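Local atomic coordinates of iron-chelator utilization protein (Thermobifida fusca TM51, PDB entry 4YHB), a protein that binds FAD and, as a siderophore-interacting protein, probably reduces ferric siderophores so that their iron can be released. Residues F50-N60 / V84-R92; H66-C76 / R125-G133. All coordinates share one frame; numbering follows the deposited sequence.

Interaction 1: F50-N60 / V84-R92. With ZN (zinc ion), chain D; FAD (flavin-adenine dinucleotide), chain C.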
loop_
_atom_site.group_PDB
_atom_site.type_symbol
_atom_site.label_atom_id
_atom_site.label_comp_id
_atom_site.label_asym_id
_atom_site.label_seq_id
_atom_site.Cartn_x
_atom_site.Cartn_y
_atom_site.Cartn_z
ATOM N N PHE A 50 -4.696 -1.395 -8.401
ATOM C CA PHE A 50 -4.253 -0.376 -7.451
ATOM C C PHE A 50 -3.603 -0.918 -6.184
ATOM O O PHE A 50 -2.738 -0.258 -5.608
ATOM C CB PHE A 50 -5.429 0.532 -7.057
ATOM C CG PHE A 50 -6.390 -0.099 -6.085
ATOM C CD1 PHE A 50 -6.299 0.171 -4.727
ATOM C CD2 PHE A 50 -7.388 -0.954 -6.531
ATOM C CE1 PHE A 50 -7.182 -0.404 -3.830
ATOM C CE2 PHE A 50 -8.270 -1.531 -5.647
ATOM C CZ PHE A 50 -8.173 -1.258 -4.292
ATOM N N ALA A 51 -4.010 -2.094 -5.728
ATOM C CA ALA A 51 -3.443 -2.613 -4.490
ATOM C C ALA A 51 -2.318 -3.622 -4.721
ATOM O O ALA A 51 -1.884 -4.286 -3.773
ATOM C CB ALA A 51 -4.535 -3.234 -3.627
ATOM N N ASP A 52 -1.847 -3.736 -5.965
ATOM C CA ASP A 52 -0.703 -4.601 -6.272
ATOM C C ASP A 52 0.463 -4.276 -5.343
ATOM O O ASP A 52 0.732 -3.110 -5.060
ATOM C CB ASP A 52 -0.241 -4.441 -7.718
ATOM C CG ASP A 52 -1.211 -5.028 -8.726
ATOM O OD1 ASP A 52 -2.199 -5.686 -8.323
ATOM O OD2 ASP A 52 -0.955 -4.840 -9.936
ATOM N N HIS A 53 1.154 -5.299 -4.857
ATOM C CA HIS A 53 2.268 -5.056 -3.942
ATOM C C HIS A 53 3.385 -6.067 -4.128
ATOM O O HIS A 53 3.165 -7.213 -4.526
ATOM C CB HIS A 53 1.789 -5.071 -2.483
ATOM C CG HIS A 53 1.011 -6.297 -2.122
ATOM N ND1 HIS A 53 -0.318 -6.455 -2.458
ATOM C CD2 HIS A 53 1.371 -7.427 -1.467
ATOM C CE1 HIS A 53 -0.744 -7.625 -2.015
ATOM N NE2 HIS A 53 0.263 -8.236 -1.420
ATOM N N VAL A 54 4.593 -5.622 -3.819
ATOM C CA VAL A 54 5.774 -6.462 -3.901
ATOM C C VAL A 54 6.285 -6.722 -2.501
ATOM O O VAL A 54 5.860 -6.065 -1.538
ATOM C CB VAL A 54 6.896 -5.801 -4.741
ATOM C CG1 VAL A 54 6.483 -5.698 -6.180
ATOM C CG2 VAL A 54 7.249 -4.410 -4.184
ATOM N N LYS A 55 7.186 -7.683 -2.376
ATOM C CA LYS A 55 7.971 -7.804 -1.162
ATOM C C LYS A 55 9.340 -7.223 -1.455
ATOM O O LYS A 55 10.019 -7.642 -2.396
ATOM C CB LYS A 55 8.082 -9.266 -0.692
ATOM C CG LYS A 55 6.891 -9.759 0.132
ATOM C CD LYS A 55 6.862 -11.290 0.217
ATOM C CE LYS A 55 5.967 -11.749 1.357
ATOM N NZ LYS A 55 4.592 -11.171 1.284
ATOM N N LEU A 56 9.734 -6.241 -0.659
ATOM C CA LEU A 56 11.062 -5.663 -0.766
ATOM C C LEU A 56 12.001 -6.331 0.218
ATOM O O LEU A 56 11.676 -6.489 1.400
ATOM C CB LEU A 56 11.020 -4.144 -0.506
ATOM C CG LEU A 56 10.188 -3.358 -1.520
ATOM C CD1 LEU A 56 10.258 -1.852 -1.230
ATOM C CD2 LEU A 56 10.630 -3.653 -2.959
ATOM N N TRP A 57 13.185 -6.681 -0.267
ATOM C CA TRP A 57 14.183 -7.377 0.535
ATOM C C TRP A 57 15.339 -6.438 0.856
ATOM O O TRP A 57 16.046 -5.971 -0.039
ATOM C CB TRP A 57 14.677 -8.642 -0.205
ATOM C CG TRP A 57 13.609 -9.706 -0.327
ATOM C CD1 TRP A 57 12.382 -9.575 -0.916
ATOM C CD2 TRP A 57 13.682 -11.063 0.145
ATOM N NE1 TRP A 57 11.686 -10.768 -0.834
ATOM C CE2 TRP A 57 12.459 -11.689 -0.187
ATOM C CE3 TRP A 57 14.664 -11.809 0.806
ATOM C CZ2 TRP A 57 12.194 -13.030 0.123
ATOM C CZ3 TRP A 57 14.394 -13.139 1.118
ATOM C CH2 TRP A 57 13.168 -13.729 0.775
ATOM N N PHE A 58 15.514 -6.167 2.148
ATOM C CA PHE A 58 16.385 -5.099 2.631
ATOM C C PHE A 58 17.727 -5.626 3.141
ATOM O O PHE A 58 17.812 -6.766 3.610
ATOM C CB PHE A 58 15.694 -4.320 3.774
ATOM C CG PHE A 58 14.465 -3.544 3.352
ATOM C CD1 PHE A 58 14.576 -2.230 2.919
ATOM C CD2 PHE A 58 13.206 -4.124 3.397
ATOM C CE1 PHE A 58 13.456 -1.505 2.540
ATOM C CE2 PHE A 58 12.071 -3.401 3.008
ATOM C CZ PHE A 58 12.202 -2.098 2.579
ATOM N N PRO A 59 18.769 -4.779 3.104
ATOM C CA PRO A 59 20.039 -5.110 3.766
ATOM C C PRO A 59 19.901 -5.049 5.285
ATOM O O PRO A 59 19.019 -4.347 5.785
ATOM C CB PRO A 59 20.990 -4.019 3.267
ATOM C CG PRO A 59 20.078 -2.838 3.050
ATOM C CD PRO A 59 18.814 -3.443 2.474
ATOM N N ASN A 60 20.736 -5.790 6.005
ATOM C CA ASN A 60 20.850 -5.612 7.446
ATOM C C ASN A 60 21.840 -4.491 7.720
ATOM O O ASN A 60 23.017 -4.598 7.365
ATOM C CB ASN A 60 21.296 -6.899 8.136
ATOM C CG ASN A 60 21.305 -6.781 9.653
ATOM O OD1 ASN A 60 21.822 -5.816 10.217
ATOM N ND2 ASN A 60 20.721 -7.766 10.319
ATOM N N VAL A 84 17.055 -12.767 6.542
ATOM C CA VAL A 84 16.196 -12.122 5.551
ATOM C C VAL A 84 15.385 -11.001 6.194
ATOM O O VAL A 84 14.917 -11.113 7.324
ATOM C CB VAL A 84 15.228 -13.113 4.866
ATOM C CG1 VAL A 84 16.013 -14.176 4.090
ATOM C CG2 VAL A 84 14.307 -13.759 5.886
ATOM N N ILE A 85 15.236 -9.911 5.457
ATOM C CA ILE A 85 14.397 -8.801 5.891
ATOM C C ILE A 85 13.509 -8.414 4.738
ATOM O O ILE A 85 13.921 -7.646 3.881
ATOM C CB ILE A 85 15.219 -7.574 6.321
ATOM C CG1 ILE A 85 16.250 -7.962 7.384
ATOM C CG2 ILE A 85 14.274 -6.455 6.858
ATOM C CD1 ILE A 85 17.236 -6.862 7.722
ATOM N N TYR A 86 12.305 -8.974 4.688
ATOM C CA TYR A 86 11.406 -8.646 3.599
ATOM C C TYR A 86 10.127 -8.050 4.176
ATOM O O TYR A 86 9.721 -8.397 5.288
ATOM C CB TYR A 86 11.114 -9.878 2.719
ATOM C CG TYR A 86 10.419 -11.019 3.431
ATOM C CD1 TYR A 86 9.041 -11.049 3.552
ATOM C CD2 TYR A 86 11.150 -12.072 3.979
ATOM C CE1 TYR A 86 8.400 -12.085 4.208
ATOM C CE2 TYR A 86 10.515 -13.112 4.646
ATOM C CZ TYR A 86 9.142 -13.109 4.757
ATOM O OH TYR A 86 8.497 -14.139 5.407
ATOM N N ARG A 87 9.510 -7.145 3.417
ATOM C CA ARG A 87 8.318 -6.416 3.856
ATOM C C ARG A 87 7.459 -6.093 2.644
ATOM O O ARG A 87 7.990 -5.876 1.551
ATOM C CB ARG A 87 8.686 -5.100 4.572
ATOM C CG ARG A 87 9.701 -5.205 5.713
ATOM C CD ARG A 87 9.082 -5.834 6.932
ATOM N NE ARG A 87 9.936 -5.752 8.115
ATOM C CZ ARG A 87 10.666 -6.760 8.589
ATOM N NH1 ARG A 87 10.671 -7.932 7.967
ATOM N NH2 ARG A 87 11.385 -6.596 9.694
ATOM N N ASP A 88 6.141 -6.034 2.845
ATOM C CA ASP A 88 5.188 -5.700 1.785
ATOM C C ASP A 88 5.126 -4.198 1.539
ATOM O O ASP A 88 4.932 -3.432 2.484
ATOM C CB ASP A 88 3.779 -6.161 2.158
ATOM C CG ASP A 88 3.569 -7.636 1.957
ATOM O OD1 ASP A 88 4.560 -8.379 1.799
ATOM O OD2 ASP A 88 2.397 -8.060 1.977
ATOM N N TYR A 89 5.244 -3.790 0.278
ATOM C CA TYR A 89 5.046 -2.398 -0.118
ATOM C C TYR A 89 4.235 -2.353 -1.409
ATOM O O TYR A 89 4.377 -3.206 -2.292
ATOM C CB TYR A 89 6.394 -1.660 -0.304
ATOM C CG TYR A 89 7.046 -1.277 1.005
ATOM C CD1 TYR A 89 7.942 -2.133 1.626
ATOM C CD2 TYR A 89 6.726 -0.071 1.643
ATOM C CE1 TYR A 89 8.528 -1.805 2.832
ATOM C CE2 TYR A 89 7.308 0.274 2.868
ATOM C CZ TYR A 89 8.210 -0.609 3.455
ATOM O OH TYR A 89 8.805 -0.315 4.657
ATOM N N THR A 90 3.400 -1.332 -1.524
ATOM C CA THR A 90 2.543 -1.158 -2.687
ATOM C C THR A 90 3.304 -0.687 -3.928
ATOM O O THR A 90 4.255 0.092 -3.831
ATOM C CB THR A 90 1.418 -0.150 -2.370
ATOM O OG1 THR A 90 0.636 -0.652 -1.277
ATOM C CG2 THR A 90 0.509 0.093 -3.594
ATOM N N VAL A 91 2.882 -1.179 -5.096
ATOM C CA VAL A 91 3.274 -0.580 -6.362
ATOM C C VAL A 91 2.529 0.740 -6.507
ATOM O O VAL A 91 1.384 0.756 -6.948
ATOM C CB VAL A 91 2.957 -1.515 -7.560
ATOM C CG1 VAL A 91 3.352 -0.846 -8.885
ATOM C CG2 VAL A 91 3.672 -2.830 -7.382
ATOM N N ARG A 92 3.160 1.838 -6.100
ATOM C CA ARG A 92 2.531 3.157 -6.191
ATOM C C ARG A 92 2.287 3.551 -7.643
ATOM O O ARG A 92 1.237 4.080 -7.976
ATOM C CB ARG A 92 3.393 4.221 -5.501
ATOM C CG ARG A 92 2.786 5.640 -5.530
ATOM C CD ARG A 92 1.418 5.705 -4.850
ATOM N NE ARG A 92 0.801 7.029 -5.007
ATOM C CZ ARG A 92 0.167 7.415 -6.110
ATOM N NH1 ARG A 92 0.090 6.594 -7.146
ATOM N NH2 ARG A 92 -0.363 8.624 -6.189
HETATM ZN ZN ZN D . -0.171 -10.131 -0.443
HETATM P PA FAD C . 8.519 -3.890 11.012
HETATM O O1A FAD C . 9.814 -4.651 11.325
HETATM O O2A FAD C . 7.505 -4.779 10.196
HETATM O O5B FAD C . 7.776 -3.585 12.408
HETATM C C5B FAD C . 8.494 -3.138 13.501
HETATM C C4B FAD C . 7.565 -2.324 14.423
HETATM O O4B FAD C . 7.170 -1.114 13.836
HETATM C C3B FAD C . 6.331 -3.041 14.775
HETATM O O3B FAD C . 6.072 -2.740 16.108
HETATM C C2B FAD C . 5.336 -2.475 13.929
HETATM O O2B FAD C . 4.034 -2.437 14.502
HETATM C C1B FAD C . 5.785 -1.087 13.745
HETATM N N9A FAD C . 5.425 -0.478 12.471
HETATM C C8A FAD C . 5.430 -1.070 11.257
HETATM N N7A FAD C . 5.055 -0.170 10.338
HETATM C C5A FAD C . 4.850 1.010 10.968
HETATM C C6A FAD C . 4.457 2.282 10.549
HETATM N N6A FAD C . 4.210 2.527 9.172
HETATM N N1A FAD C . 4.329 3.268 11.453
HETATM C C2A FAD C . 4.571 3.044 12.762
HETATM N N3A FAD C . 4.949 1.838 13.197
HETATM C C4A FAD C . 5.078 0.814 12.324
HETATM N N1 FAD C . 3.842 0.562 3.978
HETATM C C2 FAD C . 4.297 1.663 3.378
HETATM O O2 FAD C . 4.935 2.486 4.018
HETATM N N3 FAD C . 4.035 1.831 2.046
HETATM C C4 FAD C . 3.335 0.921 1.334
HETATM O O4 FAD C . 3.142 1.126 0.144
HETATM C C4X FAD C . 2.839 -0.234 1.939
HETATM N N5 FAD C . 2.111 -1.196 1.264
HETATM C C5X FAD C . 1.680 -2.301 1.916
HETATM C C6 FAD C . 0.950 -3.281 1.234
HETATM C C7 FAD C . 0.547 -4.305 1.823
HETATM C C7M FAD C . -0.246 -5.310 0.965
HETATM C C8 FAD C . 0.725 -4.602 3.015
HETATM C C8M FAD C . 0.203 -5.844 3.681
HETATM C C9 FAD C . 1.422 -3.749 3.827
HETATM C C9A FAD C . 2.020 -2.424 3.355
HETATM N N10 FAD C . 2.707 -1.483 3.983
HETATM C C10 FAD C . 3.128 -0.385 3.317
HETATM C "C1'" FAD C . 3.004 -1.633 5.424
HETATM C "C2'" FAD C . 4.364 -2.204 5.683
HETATM O "O2'" FAD C . 4.449 -3.457 5.129
HETATM C "C3'" FAD C . 4.584 -2.247 7.236
HETATM O "O3'" FAD C . 4.407 -0.950 7.711
HETATM C "C4'" FAD C . 5.871 -2.885 7.688
HETATM O "O4'" FAD C . 5.753 -3.300 8.982
HETATM C "C5'" FAD C . 7.078 -1.934 7.628
HETATM O "O5'" FAD C . 8.312 -2.605 7.705
HETATM P P FAD C . 9.258 -2.195 8.904
HETATM O O1P FAD C . 10.457 -3.150 8.711
HETATM O O2P FAD C . 9.347 -0.647 8.814
HETATM O O3P FAD C . 8.960 -2.463 10.432
HETATM O O HOH W 1 -1.194 -2.503 -1.732
HETATM O O HOH W 2 16.650 -9.240 3.046
HETATM O O HOH W 3 1.779 -10.028 0.525
HETATM O O HOH W 4 -2.020 -10.306 -1.583
HETATM O O HOH W 5 0.881 -11.202 -2.152
#
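L56 and Y89 meet inside the six-stranded antiparallel barrel of the FAD-binding domain, where strands 53-57 and 86-90 run antiparallel. The backbone ladder alternates hydrogen-bonded pairs, V54 with Y89 and L56 with R87, with non-hydrogen-bonded ones. On the inner, tightly packed face L56 CD1 lies 3.7 Å from Y89 CD1, the side chains crossing near a right angle, while F58 CZ abuts Y89 CE1; F105 of strand 100-106 touches L56, F58 and Y89. The other face is tight at its W57 end: Y86 CB sits over the five-membered ring of W57, 3.6 Å from the centroid, a CH-pi contact. Its K55, D88 and H53 end is looser, waters reaching D88 OD2 and the zinc ion. There K55 lies alongside D88, its chain bent (chi4 54°) to bring NZ within 2.8 Å of D88 OD1 on the syn lone pair. Strand 86-90 supplies polar contacts to FAD: T90 N donates to flavin O4, and R87 NE to the phosphate oxygen O1P at 2.7 Å. Sharing the zinc site with H265 and H266, H53 donates from ND1 to A51 O in the ring plane, fixing its rotation, carries FAD C7M over one ring face, and binds the zinc ion through NE2 at 2.2 Å.

Interaction 2: H66-C76 / R125-G133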
loop_
_atom_site.group_PDB
_atom_site.type_symbol
_atom_site.label_atom_id
_atom_site.label_comp_id
_atom_site.label_asym_id
_atom_site.label_seq_id
_atom_site.Cartn_x
_atom_site.Cartn_y
_atom_site.Cartn_z
ATOM N N HIS A 66 22.981 -8.843 3.100
ATOM C CA HIS A 66 21.820 -8.514 2.279
ATOM C C HIS A 66 21.320 -9.732 1.526
ATOM O O HIS A 66 21.769 -10.020 0.409
ATOM C CB HIS A 66 22.133 -7.393 1.295
ATOM C CG HIS A 66 20.911 -6.765 0.697
ATOM N ND1 HIS A 66 20.949 -5.581 -0.006
ATOM C CD2 HIS A 66 19.613 -7.158 0.698
ATOM C CE1 HIS A 66 19.731 -5.269 -0.407
ATOM N NE2 HIS A 66 18.901 -6.213 0.006
ATOM N N VAL A 67 20.378 -10.434 2.140
ATOM C CA VAL A 67 19.823 -11.636 1.544
ATOM C C VAL A 67 18.741 -11.277 0.542
ATOM O O VAL A 67 17.822 -10.505 0.839
ATOM C CB VAL A 67 19.239 -12.579 2.598
ATOM C CG1 VAL A 67 18.896 -13.927 1.952
ATOM C CG2 VAL A 67 20.225 -12.777 3.727
ATOM N N LEU A 68 18.862 -11.836 -0.650
ATOM C CA LEU A 68 17.906 -11.594 -1.722
ATOM C C LEU A 68 16.985 -12.804 -1.879
ATOM O O LEU A 68 17.322 -13.893 -1.406
ATOM C CB LEU A 68 18.660 -11.296 -3.023
ATOM C CG LEU A 68 19.604 -10.093 -2.964
ATOM C CD1 LEU A 68 20.371 -9.944 -4.272
ATOM C CD2 LEU A 68 18.825 -8.812 -2.644
ATOM N N PRO A 69 15.823 -12.629 -2.543
ATOM C CA PRO A 69 14.927 -13.776 -2.734
ATOM C C PRO A 69 15.559 -14.880 -3.576
ATOM O O PRO A 69 16.242 -14.577 -4.552
ATOM C CB PRO A 69 13.734 -13.183 -3.491
ATOM C CG PRO A 69 13.861 -11.703 -3.388
ATOM C CD PRO A 69 15.310 -11.409 -3.195
ATOM N N VAL A 70 15.306 -16.133 -3.217
ATOM C CA VAL A 70 15.668 -17.262 -4.071
ATOM C C VAL A 70 14.397 -17.843 -4.671
ATOM O O VAL A 70 13.538 -18.309 -3.941
ATOM C CB VAL A 70 16.427 -18.351 -3.283
ATOM C CG1 VAL A 70 16.520 -19.650 -4.095
ATOM C CG2 VAL A 70 17.820 -17.848 -2.900
ATOM N N VAL A 71 14.262 -17.798 -5.993
ATOM C CA VAL A 71 13.025 -18.248 -6.620
ATOM C C VAL A 71 13.315 -19.437 -7.536
ATOM O O VAL A 71 14.197 -19.365 -8.383
ATOM C CB VAL A 71 12.356 -17.129 -7.415
ATOM C CG1 VAL A 71 11.215 -17.673 -8.257
ATOM C CG2 VAL A 71 11.845 -16.040 -6.462
ATOM N N GLU A 72 12.570 -20.518 -7.339
ATOM C CA GLU A 72 12.729 -21.743 -8.118
ATOM C C GLU A 72 11.368 -22.362 -8.372
ATOM O O GLU A 72 10.582 -22.509 -7.442
ATOM C CB GLU A 72 13.629 -22.736 -7.383
ATOM C CG GLU A 72 15.084 -22.297 -7.264
ATOM C CD GLU A 72 15.860 -22.456 -8.567
ATOM O OE1 GLU A 72 15.356 -23.134 -9.493
ATOM O OE2 GLU A 72 16.980 -21.905 -8.657
ATOM N N ASP A 73 11.093 -22.719 -9.625
ATOM C CA ASP A 73 9.805 -23.303 -10.003
ATOM C C ASP A 73 8.620 -22.480 -9.471
ATOM O O ASP A 73 7.700 -23.015 -8.855
ATOM C CB ASP A 73 9.723 -24.751 -9.511
ATOM C CG ASP A 73 10.869 -25.610 -10.045
ATOM O OD1 ASP A 73 10.856 -25.935 -11.251
ATOM O OD2 ASP A 73 11.786 -25.948 -9.263
ATOM N N ASP A 74 8.682 -21.171 -9.702
ATOM C CA ASP A 74 7.615 -20.228 -9.348
ATOM C C ASP A 74 7.314 -20.135 -7.852
ATOM O O ASP A 74 6.199 -19.767 -7.458
ATOM C CB ASP A 74 6.322 -20.572 -10.090
ATOM C CG ASP A 74 5.496 -19.335 -10.410
ATOM O OD1 ASP A 74 6.088 -18.340 -10.884
ATOM O OD2 ASP A 74 4.266 -19.349 -10.186
ATOM N N ARG A 75 8.304 -20.448 -7.025
ATOM C CA ARG A 75 8.161 -20.287 -5.583
ATOM C C ARG A 75 9.406 -19.677 -4.958
ATOM O O ARG A 75 10.532 -19.972 -5.366
ATOM C CB ARG A 75 7.882 -21.624 -4.898
ATOM C CG ARG A 75 6.446 -22.058 -4.905
ATOM C CD ARG A 75 6.257 -23.296 -4.028
ATOM N NE ARG A 75 7.518 -23.974 -3.721
ATOM C CZ ARG A 75 8.071 -24.029 -2.511
ATOM N NH1 ARG A 75 7.482 -23.436 -1.478
ATOM N NH2 ARG A 75 9.215 -24.677 -2.332
ATOM N N CYS A 76 9.203 -18.848 -3.944
ATOM C CA CYS A 76 10.324 -18.358 -3.157
ATOM C C CYS A 76 10.729 -19.429 -2.157
ATOM O O CYS A 76 9.888 -19.919 -1.407
ATOM C CB CYS A 76 9.963 -17.060 -2.430
ATOM S SG CYS A 76 11.364 -16.418 -1.491
ATOM N N ARG A 125 20.286 -0.510 -3.377
ATOM C CA ARG A 125 19.614 -1.581 -4.104
ATOM C C ARG A 125 18.709 -2.397 -3.185
ATOM O O ARG A 125 18.978 -2.534 -1.990
ATOM C CB ARG A 125 20.656 -2.473 -4.800
ATOM C CG ARG A 125 21.525 -1.684 -5.787
ATOM C CD ARG A 125 22.652 -2.499 -6.433
ATOM N NE ARG A 125 23.443 -1.660 -7.344
ATOM C CZ ARG A 125 24.619 -1.110 -7.041
ATOM N NH1 ARG A 125 25.182 -1.323 -5.857
ATOM N NH2 ARG A 125 25.250 -0.362 -7.939
ATOM N N LEU A 126 17.630 -2.928 -3.755
ATOM C CA LEU A 126 16.703 -3.774 -3.024
ATOM C C LEU A 126 16.349 -4.997 -3.844
ATOM O O LEU A 126 16.205 -4.913 -5.065
ATOM C CB LEU A 126 15.419 -3.010 -2.680
ATOM C CG LEU A 126 15.535 -1.827 -1.720
ATOM C CD1 LEU A 126 14.160 -1.154 -1.560
ATOM C CD2 LEU A 126 16.080 -2.302 -0.381
ATOM N N GLY A 127 16.188 -6.126 -3.168
ATOM C CA GLY A 127 15.569 -7.283 -3.791
ATOM C C GLY A 127 14.082 -6.998 -3.934
ATOM O O GLY A 127 13.453 -6.431 -3.032
ATOM N N VAL A 128 13.515 -7.364 -5.075
ATOM C CA VAL A 128 12.100 -7.123 -5.324
ATOM C C VAL A 128 11.424 -8.417 -5.745
ATOM O O VAL A 128 11.745 -8.993 -6.803
ATOM C CB VAL A 128 11.890 -6.039 -6.400
ATOM C CG1 VAL A 128 10.403 -5.811 -6.633
ATOM C CG2 VAL A 128 12.583 -4.728 -5.974
ATOM N N LEU A 129 10.501 -8.893 -4.910
ATOM C CA LEU A 129 9.787 -10.134 -5.208
ATOM C C LEU A 129 8.302 -9.879 -5.467
ATOM O O LEU A 129 7.622 -9.214 -4.676
ATOM C CB LEU A 129 9.971 -11.142 -4.065
ATOM C CG LEU A 129 9.283 -12.506 -4.240
ATOM C CD1 LEU A 129 9.912 -13.285 -5.406
ATOM C CD2 LEU A 129 9.369 -13.303 -2.947
ATOM N N GLY A 130 7.796 -10.413 -6.578
ATOM C CA GLY A 130 6.408 -10.217 -6.938
ATOM C C GLY A 130 6.177 -9.043 -7.880
ATOM O O GLY A 130 7.127 -8.542 -8.474
ATOM N N PRO A 131 4.920 -8.583 -8.008
ATOM C CA PRO A 131 3.729 -9.023 -7.271
ATOM C C PRO A 131 3.388 -10.472 -7.581
ATOM O O PRO A 131 3.678 -10.922 -8.678
ATOM C CB PRO A 131 2.620 -8.099 -7.790
ATOM C CG PRO A 131 3.324 -6.966 -8.439
ATOM C CD PRO A 131 4.584 -7.546 -8.995
ATOM N N ARG A 132 2.832 -11.183 -6.610
ATOM C CA ARG A 132 2.449 -12.576 -6.798
ATOM C C ARG A 132 1.336 -12.665 -7.845
ATOM O O ARG A 132 1.199 -13.656 -8.576
ATOM C CB ARG A 132 2.010 -13.167 -5.456
ATOM C CG ARG A 132 1.413 -14.578 -5.510
ATOM C CD ARG A 132 2.434 -15.644 -5.880
ATOM N NE ARG A 132 2.602 -15.799 -7.325
ATOM C CZ ARG A 132 3.245 -16.825 -7.877
ATOM N NH1 ARG A 132 3.759 -17.764 -7.092
ATOM N NH2 ARG A 132 3.380 -16.915 -9.200
ATOM N N GLY A 133 0.551 -11.598 -7.918
ATOM C CA GLY A 133 -0.567 -11.523 -8.834
ATOM C C GLY A 133 -1.325 -10.226 -8.637
ATOM O O GLY A 133 -0.792 -9.264 -8.084
#
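H66 turns the edge of its imidazole to R125 at the start of strand 125-129, a barrel strand along which the loop and small hairpin of 66-76 are laid. H66 CE1 stands 3.2 Å from R125 O, with that oxygen in the ring plane; the neighbouring ring atom H66 NE2 hydrogen-bonds W57 O of the adjoining strand, which helps place the ring. L126 turns its side chain from 66-76 and packs on F58. G127 CA is met by L68 CD2 at 3.8 Å and, a little farther off, by P69 CD. A side chain there would run into that proline, so the close approach probably needs its absence at G127. V128 again faces the other way, onto L56 and L20. L129 is the apolar centre of the contact. Its CG lies opposite the backbone N (chi1 -180°), and the two methyls then divide: L129 CD1 reaches V71 CG2 at 3.5 Å, while L129 CD2 touches C76 CB at 3.8 Å. Behind them P69 CG rests against L129 CB. After G130 and the cis peptide before P131 comes R132, whose side chain, bent at chi2 and chi3, returns to the type I' turn E72-R75. R132 NH2 forms a salt bridge with D74 OD2 at 2.8 Å, approaching from above the carboxylate plane, and R132 NH1 donates to D74 O at 3.2 Å; NH2 also bonds Y13 O. A leucine in place of R132 would probably leave the D74 carboxylate without its cationic mate and the turn tip freer to move. D74 OD1 has a further partner in L15 N. The chemistry thus combines apolar packing round L129 with a two-nitrogen grip of R132 on the turn, one bond to the carboxylate and one to the backbone carbonyl of D74.

Interactions 1 and 2 share one barrel wall: strand 53-57 pairs with strand 86-90 on one side and with 125-129 on the other, through probable backbone bonds W57 N to G127 O and K55 N to L129 O, each 2.8 Å. Interaction 1 is the core contact, burying 931 Å² with a regular backbone ladder and lying about 9 Å from the chain centre. Interaction 2, centred about 18 Å out, buries 402 Å² and relies on side chains, with both of its hydrogen bonds supplied by R132. Each has a salt bridge, but that of interaction 1 adjoins the flavin and zinc, whereas that of interaction 2 anchors a peripheral turn. W57 joins them, touching P69, C76 and L129.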